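Local coordinates for MgGH51 (Meripilus giganteus, PDB 6ZPV), which probably hydrolyses terminal alpha-L-arabinofuranosides, removing arabinofuranosyl units from arabinose-containing polysaccharides, as a fungal glycoside hydrolase of family GH51, at residues W261-T266 / S488-P493; F224-G229 / E427-A432; I25-D30 / E99-I104; A214-E219 / G501-S506; N232-T237 / V348-F353. All blocks are in the same frame, centred on the assembly; numbering follows the deposited sequence.

Contact 1 of 5, residues W261-T266 / S488-P493; sequences WGYVNT and STQWTP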
# COMPACT_ATOMS: atom_id res chain seq x y z
N TRP A 261 11.86 -1.91 7.27
CA TRP A 261 12.16 -0.61 6.65
C TRP A 261 12.55 0.45 7.67
O TRP A 261 12.48 1.64 7.37
CB TRP A 261 11.01 -0.20 5.70
CG TRP A 261 10.84 -1.18 4.59
CD1 TRP A 261 9.86 -2.10 4.44
CD2 TRP A 261 11.78 -1.40 3.51
NE1 TRP A 261 10.09 -2.85 3.33
CE2 TRP A 261 11.25 -2.46 2.74
CE3 TRP A 261 12.96 -0.78 3.10
CZ2 TRP A 261 11.87 -2.92 1.58
CZ3 TRP A 261 13.58 -1.24 1.94
CH2 TRP A 261 13.03 -2.31 1.19
N GLY A 262 13.00 0.01 8.84
CA GLY A 262 13.60 0.89 9.84
C GLY A 262 12.67 1.43 10.88
O GLY A 262 13.11 2.15 11.76
N TYR A 263 11.38 1.10 10.83
CA TYR A 263 10.39 1.66 11.78
C TYR A 263 9.45 0.60 12.33
O TYR A 263 9.19 -0.46 11.75
CB TYR A 263 9.64 2.85 11.16
CG TYR A 263 8.90 2.58 9.88
CD1 TYR A 263 7.57 2.15 9.89
CD2 TYR A 263 9.48 2.77 8.65
CE1 TYR A 263 6.86 1.92 8.72
CE2 TYR A 263 8.82 2.53 7.47
CZ TYR A 263 7.51 2.10 7.50
OH TYR A 263 6.87 1.92 6.29
N VAL A 264 8.91 0.95 13.49
CA VAL A 264 7.86 0.14 14.13
C VAL A 264 6.57 0.22 13.34
O VAL A 264 6.12 1.31 12.98
CB VAL A 264 7.65 0.59 15.58
CG1 VAL A 264 6.50 -0.14 16.22
CG2 VAL A 264 8.93 0.40 16.38
N ASN A 265 5.96 -0.95 13.13
CA ASN A 265 4.58 -1.04 12.66
C ASN A 265 3.67 -1.24 13.86
O ASN A 265 3.88 -2.11 14.68
CB ASN A 265 4.41 -2.22 11.71
CG ASN A 265 5.06 -2.15 10.36
OD1 ASN A 265 4.61 -2.87 9.45
ND2 ASN A 265 6.11 -1.35 10.17
N THR A 266 2.59 -0.43 13.91
CA THR A 266 1.59 -0.59 14.97
C THR A 266 0.76 -1.87 14.79
O THR A 266 0.17 -2.33 15.78
CB THR A 266 0.64 0.59 15.01
OG1 THR A 266 -0.21 0.62 13.83
CG2 THR A 266 1.31 1.93 15.23
N SER A 488 9.49 10.58 4.85
CA SER A 488 10.14 9.39 5.40
C SER A 488 10.16 8.29 4.35
O SER A 488 9.28 7.45 4.28
CB SER A 488 9.48 8.92 6.66
OG SER A 488 10.17 7.78 7.18
N THR A 489 11.21 8.34 3.53
CA THR A 489 11.39 7.49 2.35
C THR A 489 12.58 6.54 2.49
O THR A 489 13.68 7.01 2.83
CB THR A 489 11.57 8.39 1.13
OG1 THR A 489 10.35 9.12 0.89
CG2 THR A 489 11.89 7.58 -0.10
N GLN A 490 12.33 5.27 2.25
CA GLN A 490 13.37 4.23 2.19
C GLN A 490 13.64 3.69 0.77
O GLN A 490 14.65 3.05 0.58
CB GLN A 490 13.09 3.10 3.15
CG GLN A 490 12.93 3.54 4.61
CD GLN A 490 11.60 4.16 4.96
OE1 GLN A 490 10.59 3.56 4.61
NE2 GLN A 490 11.63 5.31 5.66
N TRP A 491 12.77 4.00 -0.17
CA TRP A 491 12.90 3.49 -1.55
C TRP A 491 12.24 4.47 -2.52
O TRP A 491 11.13 4.93 -2.17
CB TRP A 491 12.25 2.13 -1.69
CG TRP A 491 12.35 1.46 -3.02
CD1 TRP A 491 11.68 1.75 -4.16
CD2 TRP A 491 13.25 0.39 -3.37
NE1 TRP A 491 12.01 0.89 -5.16
CE2 TRP A 491 12.99 0.05 -4.71
CE3 TRP A 491 14.31 -0.25 -2.72
CZ2 TRP A 491 13.67 -0.98 -5.38
CZ3 TRP A 491 15.01 -1.28 -3.35
CH2 TRP A 491 14.68 -1.60 -4.68
N THR A 492 12.86 4.76 -3.65
CA THR A 492 12.25 5.50 -4.75
C THR A 492 12.55 4.73 -6.02
O THR A 492 13.51 3.96 -6.09
CB THR A 492 12.79 6.92 -4.84
OG1 THR A 492 14.18 6.89 -5.24
CG2 THR A 492 12.67 7.68 -3.53
N PRO A 493 11.84 5.01 -7.12
CA PRO A 493 10.61 5.80 -7.17
C PRO A 493 9.39 4.99 -6.71
O PRO A 493 9.42 3.77 -6.63
CB PRO A 493 10.52 6.12 -8.67
CG PRO A 493 11.04 4.88 -9.33
CD PRO A 493 12.17 4.43 -8.41

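Contact 2 of 5, residues F224-G229 / E427-A432; sequences FFRFPG and EGEYAA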
# COMPACT_ATOMS: atom_id res chain seq x y z
N PHE A 224 -6.83 -6.17 -8.01
CA PHE A 224 -6.30 -6.99 -6.91
C PHE A 224 -5.37 -6.13 -6.08
O PHE A 224 -4.91 -5.06 -6.46
CB PHE A 224 -5.55 -8.22 -7.41
CG PHE A 224 -4.25 -7.94 -8.11
CD1 PHE A 224 -3.07 -7.65 -7.41
CD2 PHE A 224 -4.20 -7.88 -9.50
CE1 PHE A 224 -1.91 -7.31 -8.03
CE2 PHE A 224 -3.01 -7.57 -10.14
CZ PHE A 224 -1.87 -7.28 -9.41
N PHE A 225 -5.09 -6.65 -4.89
CA PHE A 225 -4.21 -6.02 -3.90
C PHE A 225 -3.32 -7.11 -3.30
O PHE A 225 -3.82 -7.99 -2.56
CB PHE A 225 -5.06 -5.31 -2.84
CG PHE A 225 -4.35 -4.37 -1.91
CD1 PHE A 225 -3.68 -4.81 -0.78
CD2 PHE A 225 -4.40 -3.01 -2.09
CE1 PHE A 225 -3.17 -3.92 0.16
CE2 PHE A 225 -3.90 -2.12 -1.17
CZ PHE A 225 -3.28 -2.58 -0.02
N ARG A 226 -2.04 -7.10 -3.62
CA ARG A 226 -1.04 -8.06 -3.08
C ARG A 226 -0.55 -7.53 -1.74
O ARG A 226 -0.17 -6.33 -1.64
CB ARG A 226 0.12 -8.21 -4.07
CG ARG A 226 1.15 -9.22 -3.65
CD ARG A 226 2.49 -9.02 -4.34
NE ARG A 226 3.51 -9.97 -3.90
CZ ARG A 226 4.82 -9.69 -3.83
NH1 ARG A 226 5.29 -8.53 -4.30
NH2 ARG A 226 5.63 -10.57 -3.26
N PHE A 227 -0.55 -8.34 -0.68
CA PHE A 227 -0.22 -7.85 0.67
C PHE A 227 0.04 -9.05 1.54
O PHE A 227 -0.41 -10.17 1.21
CB PHE A 227 -1.38 -7.02 1.22
CG PHE A 227 -2.51 -7.83 1.81
CD1 PHE A 227 -3.30 -8.61 1.01
CD2 PHE A 227 -2.67 -7.88 3.19
CE1 PHE A 227 -4.25 -9.44 1.57
CE2 PHE A 227 -3.62 -8.70 3.73
CZ PHE A 227 -4.40 -9.51 2.93
N PRO A 228 0.66 -8.92 2.74
CA PRO A 228 1.23 -7.70 3.32
C PRO A 228 2.69 -7.47 2.96
O PRO A 228 3.33 -6.54 3.49
CB PRO A 228 1.06 -7.92 4.81
CG PRO A 228 1.30 -9.41 4.95
CD PRO A 228 0.59 -9.99 3.74
N GLY A 229 3.24 -8.25 2.03
CA GLY A 229 4.56 -8.00 1.50
C GLY A 229 4.95 -9.11 0.57
O GLY A 229 4.22 -10.10 0.43
N GLU A 427 3.39 -10.61 -12.44
CA GLU A 427 4.49 -9.65 -12.37
C GLU A 427 4.25 -8.81 -11.11
O GLU A 427 3.71 -7.69 -11.19
CB GLU A 427 4.55 -8.81 -13.64
CG GLU A 427 5.89 -8.13 -13.81
CD GLU A 427 6.97 -8.97 -14.47
OE1 GLU A 427 6.71 -10.08 -14.94
OE2 GLU A 427 8.16 -8.45 -14.53
N GLY A 428 4.58 -9.40 -9.94
CA GLY A 428 4.11 -8.84 -8.68
C GLY A 428 4.82 -7.60 -8.21
O GLY A 428 4.34 -6.91 -7.30
N GLU A 429 6.02 -7.33 -8.77
CA GLU A 429 6.70 -6.06 -8.54
C GLU A 429 7.43 -5.73 -9.85
O GLU A 429 8.25 -6.52 -10.31
CB GLU A 429 7.78 -6.17 -7.44
CG GLU A 429 7.22 -6.55 -6.07
CD GLU A 429 8.22 -6.77 -4.97
OE1 GLU A 429 9.35 -6.17 -5.03
OE2 GLU A 429 7.93 -7.57 -4.05
N TYR A 430 7.24 -4.51 -10.31
CA TYR A 430 8.10 -3.98 -11.37
C TYR A 430 8.11 -2.47 -11.28
O TYR A 430 7.12 -1.85 -10.89
CB TYR A 430 7.71 -4.46 -12.79
CG TYR A 430 6.36 -4.01 -13.29
CD1 TYR A 430 5.18 -4.57 -12.85
CD2 TYR A 430 6.28 -2.98 -14.23
CE1 TYR A 430 3.95 -4.14 -13.32
CE2 TYR A 430 5.06 -2.54 -14.69
CZ TYR A 430 3.88 -3.11 -14.26
OH TYR A 430 2.69 -2.69 -14.75
N ALA A 431 9.23 -1.88 -11.74
CA ALA A 431 9.34 -0.44 -11.89
C ALA A 431 10.66 -0.13 -12.59
O ALA A 431 11.68 -0.81 -12.37
CB ALA A 431 9.37 0.30 -10.55
N ALA A 432 10.64 0.94 -13.39
CA ALA A 432 11.89 1.54 -13.91
C ALA A 432 12.41 2.52 -12.87
O ALA A 432 11.78 3.54 -12.62
CB ALA A 432 11.61 2.20 -15.25

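Contact 3 of 5, residues I25-D30 / E99-I104; sequences INHSGD and EGFWGI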
# COMPACT_ATOMS: atom_id res chain seq x y z
N ILE A 25 6.05 0.37 3.66
CA ILE A 25 7.37 0.87 3.28
C ILE A 25 7.16 2.37 3.04
O ILE A 25 6.08 2.79 2.59
CB ILE A 25 7.91 0.17 2.01
CG1 ILE A 25 9.34 0.60 1.64
CG2 ILE A 25 6.97 0.31 0.83
CD1 ILE A 25 9.93 -0.16 0.47
N ASN A 26 8.15 3.20 3.33
CA ASN A 26 7.99 4.63 3.15
C ASN A 26 6.78 5.18 3.94
O ASN A 26 6.12 6.15 3.54
CB ASN A 26 7.83 5.05 1.69
CG ASN A 26 8.81 4.45 0.73
OD1 ASN A 26 10.02 4.43 0.99
ND2 ASN A 26 8.29 4.01 -0.44
N HIS A 27 6.47 4.55 5.09
CA HIS A 27 5.28 4.94 5.86
C HIS A 27 4.02 4.95 4.97
O HIS A 27 3.14 5.78 5.11
CB HIS A 27 5.51 6.26 6.58
CG HIS A 27 6.30 6.09 7.82
ND1 HIS A 27 5.77 5.59 8.98
CD2 HIS A 27 7.62 6.22 8.05
CE1 HIS A 27 6.71 5.48 9.88
NE2 HIS A 27 7.85 5.88 9.33
N SER A 28 3.91 3.90 4.17
CA SER A 28 2.70 3.63 3.35
C SER A 28 1.54 3.09 4.17
O SER A 28 0.38 3.23 3.71
CB SER A 28 3.00 2.64 2.27
OG SER A 28 3.40 1.42 2.86
N GLY A 29 1.80 2.48 5.31
CA GLY A 29 0.73 1.96 6.19
C GLY A 29 0.56 2.92 7.34
O GLY A 29 -0.23 3.87 7.27
N ASP A 30 1.35 2.72 8.39
CA ASP A 30 1.47 3.72 9.45
C ASP A 30 2.01 5.04 8.89
O ASP A 30 3.15 5.02 8.36
CB ASP A 30 2.36 3.21 10.56
CG ASP A 30 1.74 2.11 11.37
OD1 ASP A 30 0.60 2.17 11.78
OD2 ASP A 30 2.40 1.11 11.56
N GLU A 99 3.70 15.29 17.23
CA GLU A 99 3.90 16.04 15.98
C GLU A 99 3.29 15.31 14.79
O GLU A 99 3.43 15.81 13.64
CB GLU A 99 5.40 16.27 15.76
CG GLU A 99 6.19 15.00 15.47
CD GLU A 99 7.67 15.22 15.28
OE1 GLU A 99 8.14 15.09 14.13
OE2 GLU A 99 8.38 15.58 16.24
N GLY A 100 2.70 14.13 14.96
CA GLY A 100 2.16 13.37 13.84
C GLY A 100 3.28 12.73 13.05
O GLY A 100 4.43 12.59 13.51
N PHE A 101 2.91 12.30 11.82
CA PHE A 101 3.89 11.81 10.82
C PHE A 101 4.31 13.02 10.01
O PHE A 101 3.75 13.34 8.93
CB PHE A 101 3.24 10.71 9.98
CG PHE A 101 2.91 9.47 10.79
CD1 PHE A 101 3.84 8.47 10.96
CD2 PHE A 101 1.66 9.32 11.34
CE1 PHE A 101 3.53 7.32 11.66
CE2 PHE A 101 1.33 8.18 12.06
CZ PHE A 101 2.27 7.18 12.21
N TRP A 102 5.21 13.81 10.60
CA TRP A 102 5.71 15.03 9.92
C TRP A 102 4.56 16.02 9.63
O TRP A 102 4.54 16.70 8.60
CB TRP A 102 6.57 14.69 8.68
CG TRP A 102 7.70 13.82 9.08
CD1 TRP A 102 8.89 14.19 9.56
CD2 TRP A 102 7.68 12.38 9.14
NE1 TRP A 102 9.64 13.09 9.92
CE2 TRP A 102 8.89 11.98 9.69
CE3 TRP A 102 6.76 11.39 8.76
CZ2 TRP A 102 9.17 10.65 10.00
CZ3 TRP A 102 7.03 10.07 9.04
CH2 TRP A 102 8.22 9.71 9.68
N GLY A 103 3.64 16.15 10.60
CA GLY A 103 2.54 17.09 10.50
C GLY A 103 1.21 16.46 10.72
O GLY A 103 1.07 15.19 10.74
N ILE A 104 0.16 17.28 10.81
CA ILE A 104 -1.24 16.87 10.93
C ILE A 104 -2.05 17.87 10.15
O ILE A 104 -1.98 19.05 10.47
CB ILE A 104 -1.73 16.72 12.38
CG1 ILE A 104 -0.84 15.82 13.23
CG2 ILE A 104 -3.19 16.35 12.38
CD1 ILE A 104 -1.26 15.69 14.69

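Contact 4 of 5, residues A214-E219 / G501-S506; sequences AETLAE and GSVIKS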
# COMPACT_ATOMS: atom_id res chain seq x y z
N ALA A 214 -6.86 6.51 -0.14
CA ALA A 214 -7.73 5.39 -0.49
C ALA A 214 -8.44 5.70 -1.82
O ALA A 214 -8.57 4.82 -2.67
CB ALA A 214 -8.74 5.14 0.61
N GLU A 215 -8.96 6.91 -1.96
CA GLU A 215 -9.67 7.29 -3.19
C GLU A 215 -8.76 7.26 -4.40
O GLU A 215 -9.16 6.91 -5.52
CB GLU A 215 -10.25 8.66 -3.03
CG GLU A 215 -11.40 8.77 -2.04
CD GLU A 215 -11.79 10.17 -1.60
OE1 GLU A 215 -11.13 11.14 -2.09
OE2 GLU A 215 -12.64 10.31 -0.69
N THR A 216 -7.49 7.67 -4.22
CA THR A 216 -6.49 7.64 -5.30
C THR A 216 -6.23 6.20 -5.74
O THR A 216 -6.12 5.94 -6.97
CB THR A 216 -5.21 8.35 -4.90
OG1 THR A 216 -5.46 9.70 -4.53
CG2 THR A 216 -4.15 8.33 -5.98
N LEU A 217 -6.09 5.27 -4.81
CA LEU A 217 -5.91 3.88 -5.18
C LEU A 217 -7.12 3.40 -5.93
O LEU A 217 -6.98 2.72 -6.97
CB LEU A 217 -5.67 3.04 -3.91
CG LEU A 217 -4.39 3.40 -3.14
CD1 LEU A 217 -4.18 2.39 -2.01
CD2 LEU A 217 -3.19 3.58 -4.00
N ALA A 218 -8.32 3.69 -5.46
CA ALA A 218 -9.51 3.26 -6.19
C ALA A 218 -9.61 3.90 -7.57
O ALA A 218 -10.04 3.22 -8.53
CB ALA A 218 -10.74 3.53 -5.35
N GLU A 219 -9.11 5.11 -7.74
CA GLU A 219 -9.12 5.85 -9.04
C GLU A 219 -8.42 5.13 -10.15
O GLU A 219 -8.78 5.26 -11.32
CB GLU A 219 -8.43 7.26 -8.83
CG GLU A 219 -8.24 8.13 -10.01
CD GLU A 219 -7.54 9.40 -9.66
OE1 GLU A 219 -7.63 9.85 -8.48
OE2 GLU A 219 -6.95 9.93 -10.66
N GLY A 501 -0.81 16.33 4.18
CA GLY A 501 -2.00 17.02 3.68
C GLY A 501 -2.46 16.75 2.27
O GLY A 501 -3.58 17.08 1.96
N SER A 502 -1.59 16.23 1.40
CA SER A 502 -1.88 16.17 -0.03
C SER A 502 -1.20 14.98 -0.67
O SER A 502 -0.24 14.45 -0.15
CB SER A 502 -1.63 17.39 -0.76
OG SER A 502 -0.27 17.58 -0.76
N VAL A 503 -1.71 14.63 -1.85
CA VAL A 503 -1.27 13.47 -2.62
C VAL A 503 -0.68 13.96 -3.98
O VAL A 503 -1.16 14.94 -4.54
CB VAL A 503 -2.41 12.50 -2.86
CG1 VAL A 503 -2.13 11.42 -3.84
CG2 VAL A 503 -2.94 11.93 -1.57
N ILE A 504 0.34 13.25 -4.44
CA ILE A 504 1.01 13.48 -5.72
C ILE A 504 0.84 12.21 -6.55
O ILE A 504 1.37 11.14 -6.16
CB ILE A 504 2.51 13.79 -5.50
CG1 ILE A 504 2.71 15.03 -4.64
CG2 ILE A 504 3.17 14.03 -6.84
CD1 ILE A 504 3.63 14.90 -3.60
N LYS A 505 0.18 12.32 -7.68
CA LYS A 505 -0.02 11.20 -8.61
C LYS A 505 1.11 11.26 -9.63
O LYS A 505 1.24 12.21 -10.38
CB LYS A 505 -1.39 11.36 -9.29
CG LYS A 505 -2.57 11.25 -8.34
CD LYS A 505 -3.86 11.64 -8.86
CE LYS A 505 -4.81 11.89 -7.68
NZ LYS A 505 -6.18 12.18 -8.15
N SER A 506 1.93 10.22 -9.66
CA SER A 506 3.13 10.19 -10.53
C SER A 506 2.76 9.99 -12.01
O SER A 506 1.69 9.51 -12.37
CB SER A 506 4.07 9.12 -10.09
OG SER A 506 3.61 7.80 -10.40
O HOH W 1 -7.40 11.43 -5.38

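Contact 5 of 5, residues N232-T237 / V348-F353; sequences NLEGQT and VGNEDF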
# COMPACT_ATOMS: atom_id res chain seq x y z
N ASN A 232 8.40 -6.75 4.00
CA ASN A 232 7.79 -6.51 5.33
C ASN A 232 7.02 -7.73 5.86
O ASN A 232 6.70 -7.76 7.05
CB ASN A 232 6.87 -5.30 5.31
CG ASN A 232 6.79 -4.57 6.63
OD1 ASN A 232 7.85 -4.24 7.21
ND2 ASN A 232 5.58 -4.38 7.14
N LEU A 233 6.72 -8.72 5.03
CA LEU A 233 6.16 -10.00 5.51
C LEU A 233 7.16 -10.78 6.33
O LEU A 233 6.79 -11.53 7.26
CB LEU A 233 5.80 -10.85 4.26
CG LEU A 233 5.33 -12.29 4.50
CD1 LEU A 233 3.92 -12.34 5.07
CD2 LEU A 233 5.40 -13.06 3.19
N GLU A 234 8.44 -10.74 5.91
CA GLU A 234 9.42 -11.76 6.26
C GLU A 234 9.98 -11.64 7.66
O GLU A 234 10.34 -12.68 8.27
CB GLU A 234 10.52 -11.81 5.22
CG GLU A 234 10.04 -12.37 3.88
CD GLU A 234 11.08 -12.23 2.80
OE1 GLU A 234 11.88 -13.26 2.63
OE2 GLU A 234 11.15 -11.20 2.11
N GLY A 235 10.13 -10.41 8.16
CA GLY A 235 10.92 -10.21 9.38
C GLY A 235 12.40 -10.29 9.14
O GLY A 235 12.84 -10.78 8.10
N GLN A 236 13.15 -9.86 10.13
CA GLN A 236 14.61 -10.04 10.16
C GLN A 236 15.00 -11.42 10.72
O GLN A 236 16.08 -11.92 10.41
CB GLN A 236 15.24 -8.90 10.95
CG GLN A 236 16.72 -8.91 10.96
CD GLN A 236 17.36 -8.73 9.58
OE1 GLN A 236 16.81 -8.04 8.68
NE2 GLN A 236 18.49 -9.38 9.40
N THR A 237 14.14 -11.94 11.57
CA THR A 237 14.28 -13.22 12.28
C THR A 237 12.92 -13.87 12.33
O THR A 237 11.89 -13.21 12.08
CB THR A 237 14.78 -12.97 13.72
OG1 THR A 237 13.78 -12.17 14.37
CG2 THR A 237 16.17 -12.36 13.75
N VAL A 348 3.23 -17.93 -1.46
CA VAL A 348 3.94 -18.70 -0.42
C VAL A 348 5.30 -18.04 -0.21
O VAL A 348 6.27 -18.31 -0.97
CB VAL A 348 4.00 -20.18 -0.81
CG1 VAL A 348 4.76 -20.99 0.23
CG2 VAL A 348 2.59 -20.71 -1.02
N GLY A 349 5.41 -17.18 0.80
CA GLY A 349 6.66 -16.48 1.07
C GLY A 349 6.80 -15.19 0.26
O GLY A 349 5.82 -14.70 -0.32
N ASN A 350 8.02 -14.66 0.27
CA ASN A 350 8.38 -13.49 -0.56
C ASN A 350 9.81 -13.71 -1.02
O ASN A 350 10.73 -13.94 -0.20
CB ASN A 350 8.31 -12.18 0.21
CG ASN A 350 8.67 -11.01 -0.67
OD1 ASN A 350 7.96 -10.75 -1.64
ND2 ASN A 350 9.78 -10.32 -0.37
N GLU A 351 10.01 -13.62 -2.35
CA GLU A 351 11.39 -13.61 -2.90
C GLU A 351 12.20 -14.77 -2.32
O GLU A 351 13.37 -14.60 -1.95
CB GLU A 351 12.07 -12.26 -2.74
CG GLU A 351 11.39 -11.15 -3.53
CD GLU A 351 12.24 -9.94 -3.80
OE1 GLU A 351 13.19 -9.67 -3.00
OE2 GLU A 351 11.94 -9.23 -4.81
N ASP A 352 11.65 -15.99 -2.44
CA ASP A 352 12.38 -17.18 -1.93
C ASP A 352 13.48 -17.61 -2.89
O ASP A 352 14.22 -18.52 -2.56
CB ASP A 352 11.42 -18.30 -1.57
CG ASP A 352 10.61 -17.91 -0.34
OD1 ASP A 352 11.14 -18.09 0.80
OD2 ASP A 352 9.49 -17.38 -0.50
N PHE A 353 13.63 -16.91 -4.05
CA PHE A 353 14.86 -17.10 -4.83
C PHE A 353 16.10 -16.79 -4.03
O PHE A 353 17.20 -17.26 -4.37
CB PHE A 353 14.81 -16.32 -6.15
CG PHE A 353 14.57 -14.85 -6.04
CD1 PHE A 353 15.61 -13.99 -5.71
CD2 PHE A 353 13.31 -14.32 -6.25
CE1 PHE A 353 15.42 -12.62 -5.63
CE2 PHE A 353 13.10 -12.94 -6.19
CZ PHE A 353 14.15 -12.09 -5.85
O HOH W 2 13.57 -12.94 0.64

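Contact 1 of 5, residues W261-T266 / S488-P493
Gln490 lays its bent side chain against the backbone carbonyl of Trp261 and brings its amide to the rim of Tyr263, and almost all the close packing comes from this one residue. Its CG lies 3.4 Å from Trp261 O, and its CB approaches CE3 of the Trp261 indole obliquely, at 3.9 Å. The turn about CB-CG (chi2 78°) swings the amide back, and OE1 arrives in the plane of the phenol ring, 3.5 Å from Tyr263 CE2. A glutamine suits the place because its methylenes can pack while its amide stays polar: within the same loop Gln490 NE2 donates to Ser488 OG over 3.2 Å, with the hydroxyl lying in the amide plane. The other side is looser. All three residues remain partly exposed, and Trp491 CE3 comes only to 4.6 Å of Trp261 CH2. A glycerol, probably from the crystallisation liquor, lies beside the indole. Both aromatic residues turn their polar ends elsewhere, the indole NE1 to Glu23 and the phenol OH to Asp24 and the backbone of His27. Between them Gly262 takes backbone angles at which a CB would press on the preceding carbonyl oxygen. The contact joins the approach to the short strand 264-265, paired with strand 257-258, to the loop between strands 483-485 and 496-498, while Asn26 OD1 accepts the backbone N-H of Gln490.

Contact 2 of 5, residues F224-G229 / E427-A432
Arg226 reaches Glu429 with a fully stretched side chain, and its NH1 donates to Glu429 OE2 over 2.8 Å in a nearly straight salt bridge (167° at the hydrogen). The carboxylate oxygen lies in the guanidinium plane and accepts through its anti lone pair, the one turned away from OE1, while the two flat groups are tilted by 32°. The other nitrogens of the guanidinium are engaged too: NE forms a salt bridge with Glu347, and NH2 lies 2.8 Å from Asn350 OD1, a probable hydrogen bond. An arginine suits this buried position because its several N-H groups can be shared among three acceptors, which together fix how the guanidinium is turned. On the acceptor side, Glu429 OE1 is bonded to Tyr402 OH and to a glycerol. Gly428, without a side chain, leaves room beside NH1; its carbonyl oxygen, 3.5 Å from Arg226 NH1, is bonded to Ser478 OG, and its N-H to Asp398. Strands 224-227 and 424-432 are the second and seventh of a parallel eight-stranded (beta/alpha)8 barrel, so the bridge spans its interior near the C-terminal strand ends, the region where the active sites of clan GH-A glycosidases lie.

Contact 3 of 5, residues I25-D30 / E99-I104
His27 and Trp102 both adopt left-handed helical backbone angles (phi 52° and 61°); His27 starts toward segment 99-104, whereas the Trp102 indole reaches across only with its outer end. Neither segment pairs with the other by backbone; the nearest alpha carbons, of Asp30 and Phe101, are 8.6 Å apart, a gap filled by rings. Trp102 sends the outer edge of its six-membered ring against one face of His27 in an edge-to-face pair with centroids 5.3 Å apart, its CH2 being 3.9 Å from His27 NE2. Phe101 meets the imidazole obliquely, CE1 lying 3.9 Å from ND1, and turns a face to the carbonyl carbon of Asp30. The imidazole is held from its own segment: ND1 donates to Asp30 O over 2.8 Å, the oxygen in the ring plane but the donor above the carbonyl plane. A histidine thus serves both as aromatic partner and as donor; an alanine here would probably leave Asp30 O without this donor and open a gap beside the Phe101 and Trp102 rings. Around the cluster, segment 25-30 leads into helix 29-33 beside strand 483-485, while segment 99-104 connects strands 93-98 and 112-119, which belong to two different antiparallel sheets.

Contact 4 of 5, residues A214-E219 / G501-S506
Lys505 NZ donates to Glu219 OE1 over 2.8 Å, forming a salt bridge that uses the syn lone pair of the carboxylate. The two side chains come from opposite directions, both extended, so their charged ends meet between helix and strand. Glu219 OE2 has a second cation in Lys513, and the carboxylate is therefore shared by two lysines, which would probably favour its ionised form. A water extends the polar link: it accepts from Lys505 NZ at 3.1 Å and donates to Thr216 OG1 at 2.7 Å, while the threonine hydroxyl is also bonded to Asp212 O, one turn back in its helix. Replacing Lys505 by a methionine would probably leave Glu219 OE1 without its cation and deprive the water of a donor. Helix 211-219 leads into strand 224-227, the second of the (beta/alpha)8 barrel, whereas strand 503-505 edges a small three-stranded sheet and runs straight into helix 507-517, for which Ser506 is the N-cap. Helix 214-219 and strand 503-505 run nearly parallel, at 16°, with axes 10.3 Å apart. Farther from the charges the contact is mainly van der Waals. Thr216, beta-branched and compact, puts CG2 against the lysine methylenes, 4.0 Å from Lys505 CE, and meets Val503 tip to tip, its OG1 3.8 Å from Val503 CG1. Val503 in turn rests on Ile213 and Val496, and Phe509 of helix 507-517 packs against both Thr216 and Glu219.

Contact 5 of 5, residues N232-T237 / V348-F353
Glu234 sets its CG beside its own backbone N (chi1 -70°) and then runs straight out, while Asn350 holds CG opposite its N (chi1 -180°), and these two settings bring the two side chains across each other at about a right angle. The two segments are loops that follow the second and fourth strands of the (beta/alpha)8 barrel, and the Asn-Glu pair at Asn350 and Glu351 after the fourth strand is a hallmark of clan GH-A, to which GH51 belongs. Asn350 ND2 donates to Glu234 OE2 over 3.0 Å in an almost straight bond (171°). The oxygen lies in the plane of the amide, but the donor stands above the plane of the carboxylate. An amide is apt here: the N-H side is given to Glu234, while its OD1 faces Arg226 NH2, a probable hydrogen bond. Glu234 OE1 and Asn350 O, both acceptors, lie 3.1 Å apart without a hydrogen bond. A water lies 2.6 Å from Glu234 OE1 and also within bonding distance of Glu351 O, with more acceptors around it than protons to give. Glycine suits the place of Gly349, because at its backbone angles a CB would press on the preceding carbonyl oxygen and run into Asp352 OD2. The bare glycine backbone also receives Leu233, whose branched end fills the space beside the polar pair: Leu233 CD2 rests 3.9 Å from Gly349 C and 4.3 Å from Asn350 CB.

How the contacts relate
From the N terminus, contact 3 closes first, joining the segment after the first barrel strand to a loop linking two antiparallel sheets, before any other contact opens. Contact 4 then opens at helix 211-219 and closes only at strand 503-505, enclosing contacts 1, 2 and 5. Within it, contact 2 links the second and seventh barrel strands, and contact 5, between the loops after the second and fourth strands, is nested inside it. Contact 1 crosses both. The contacts also meet in space: contact 1 touches contact 3 through Thr266 OG1 and Asp30 OD1, 2.7 Å apart, and contact 5 through Asn265 and Asn232, whereas contact 4 touches none of the others.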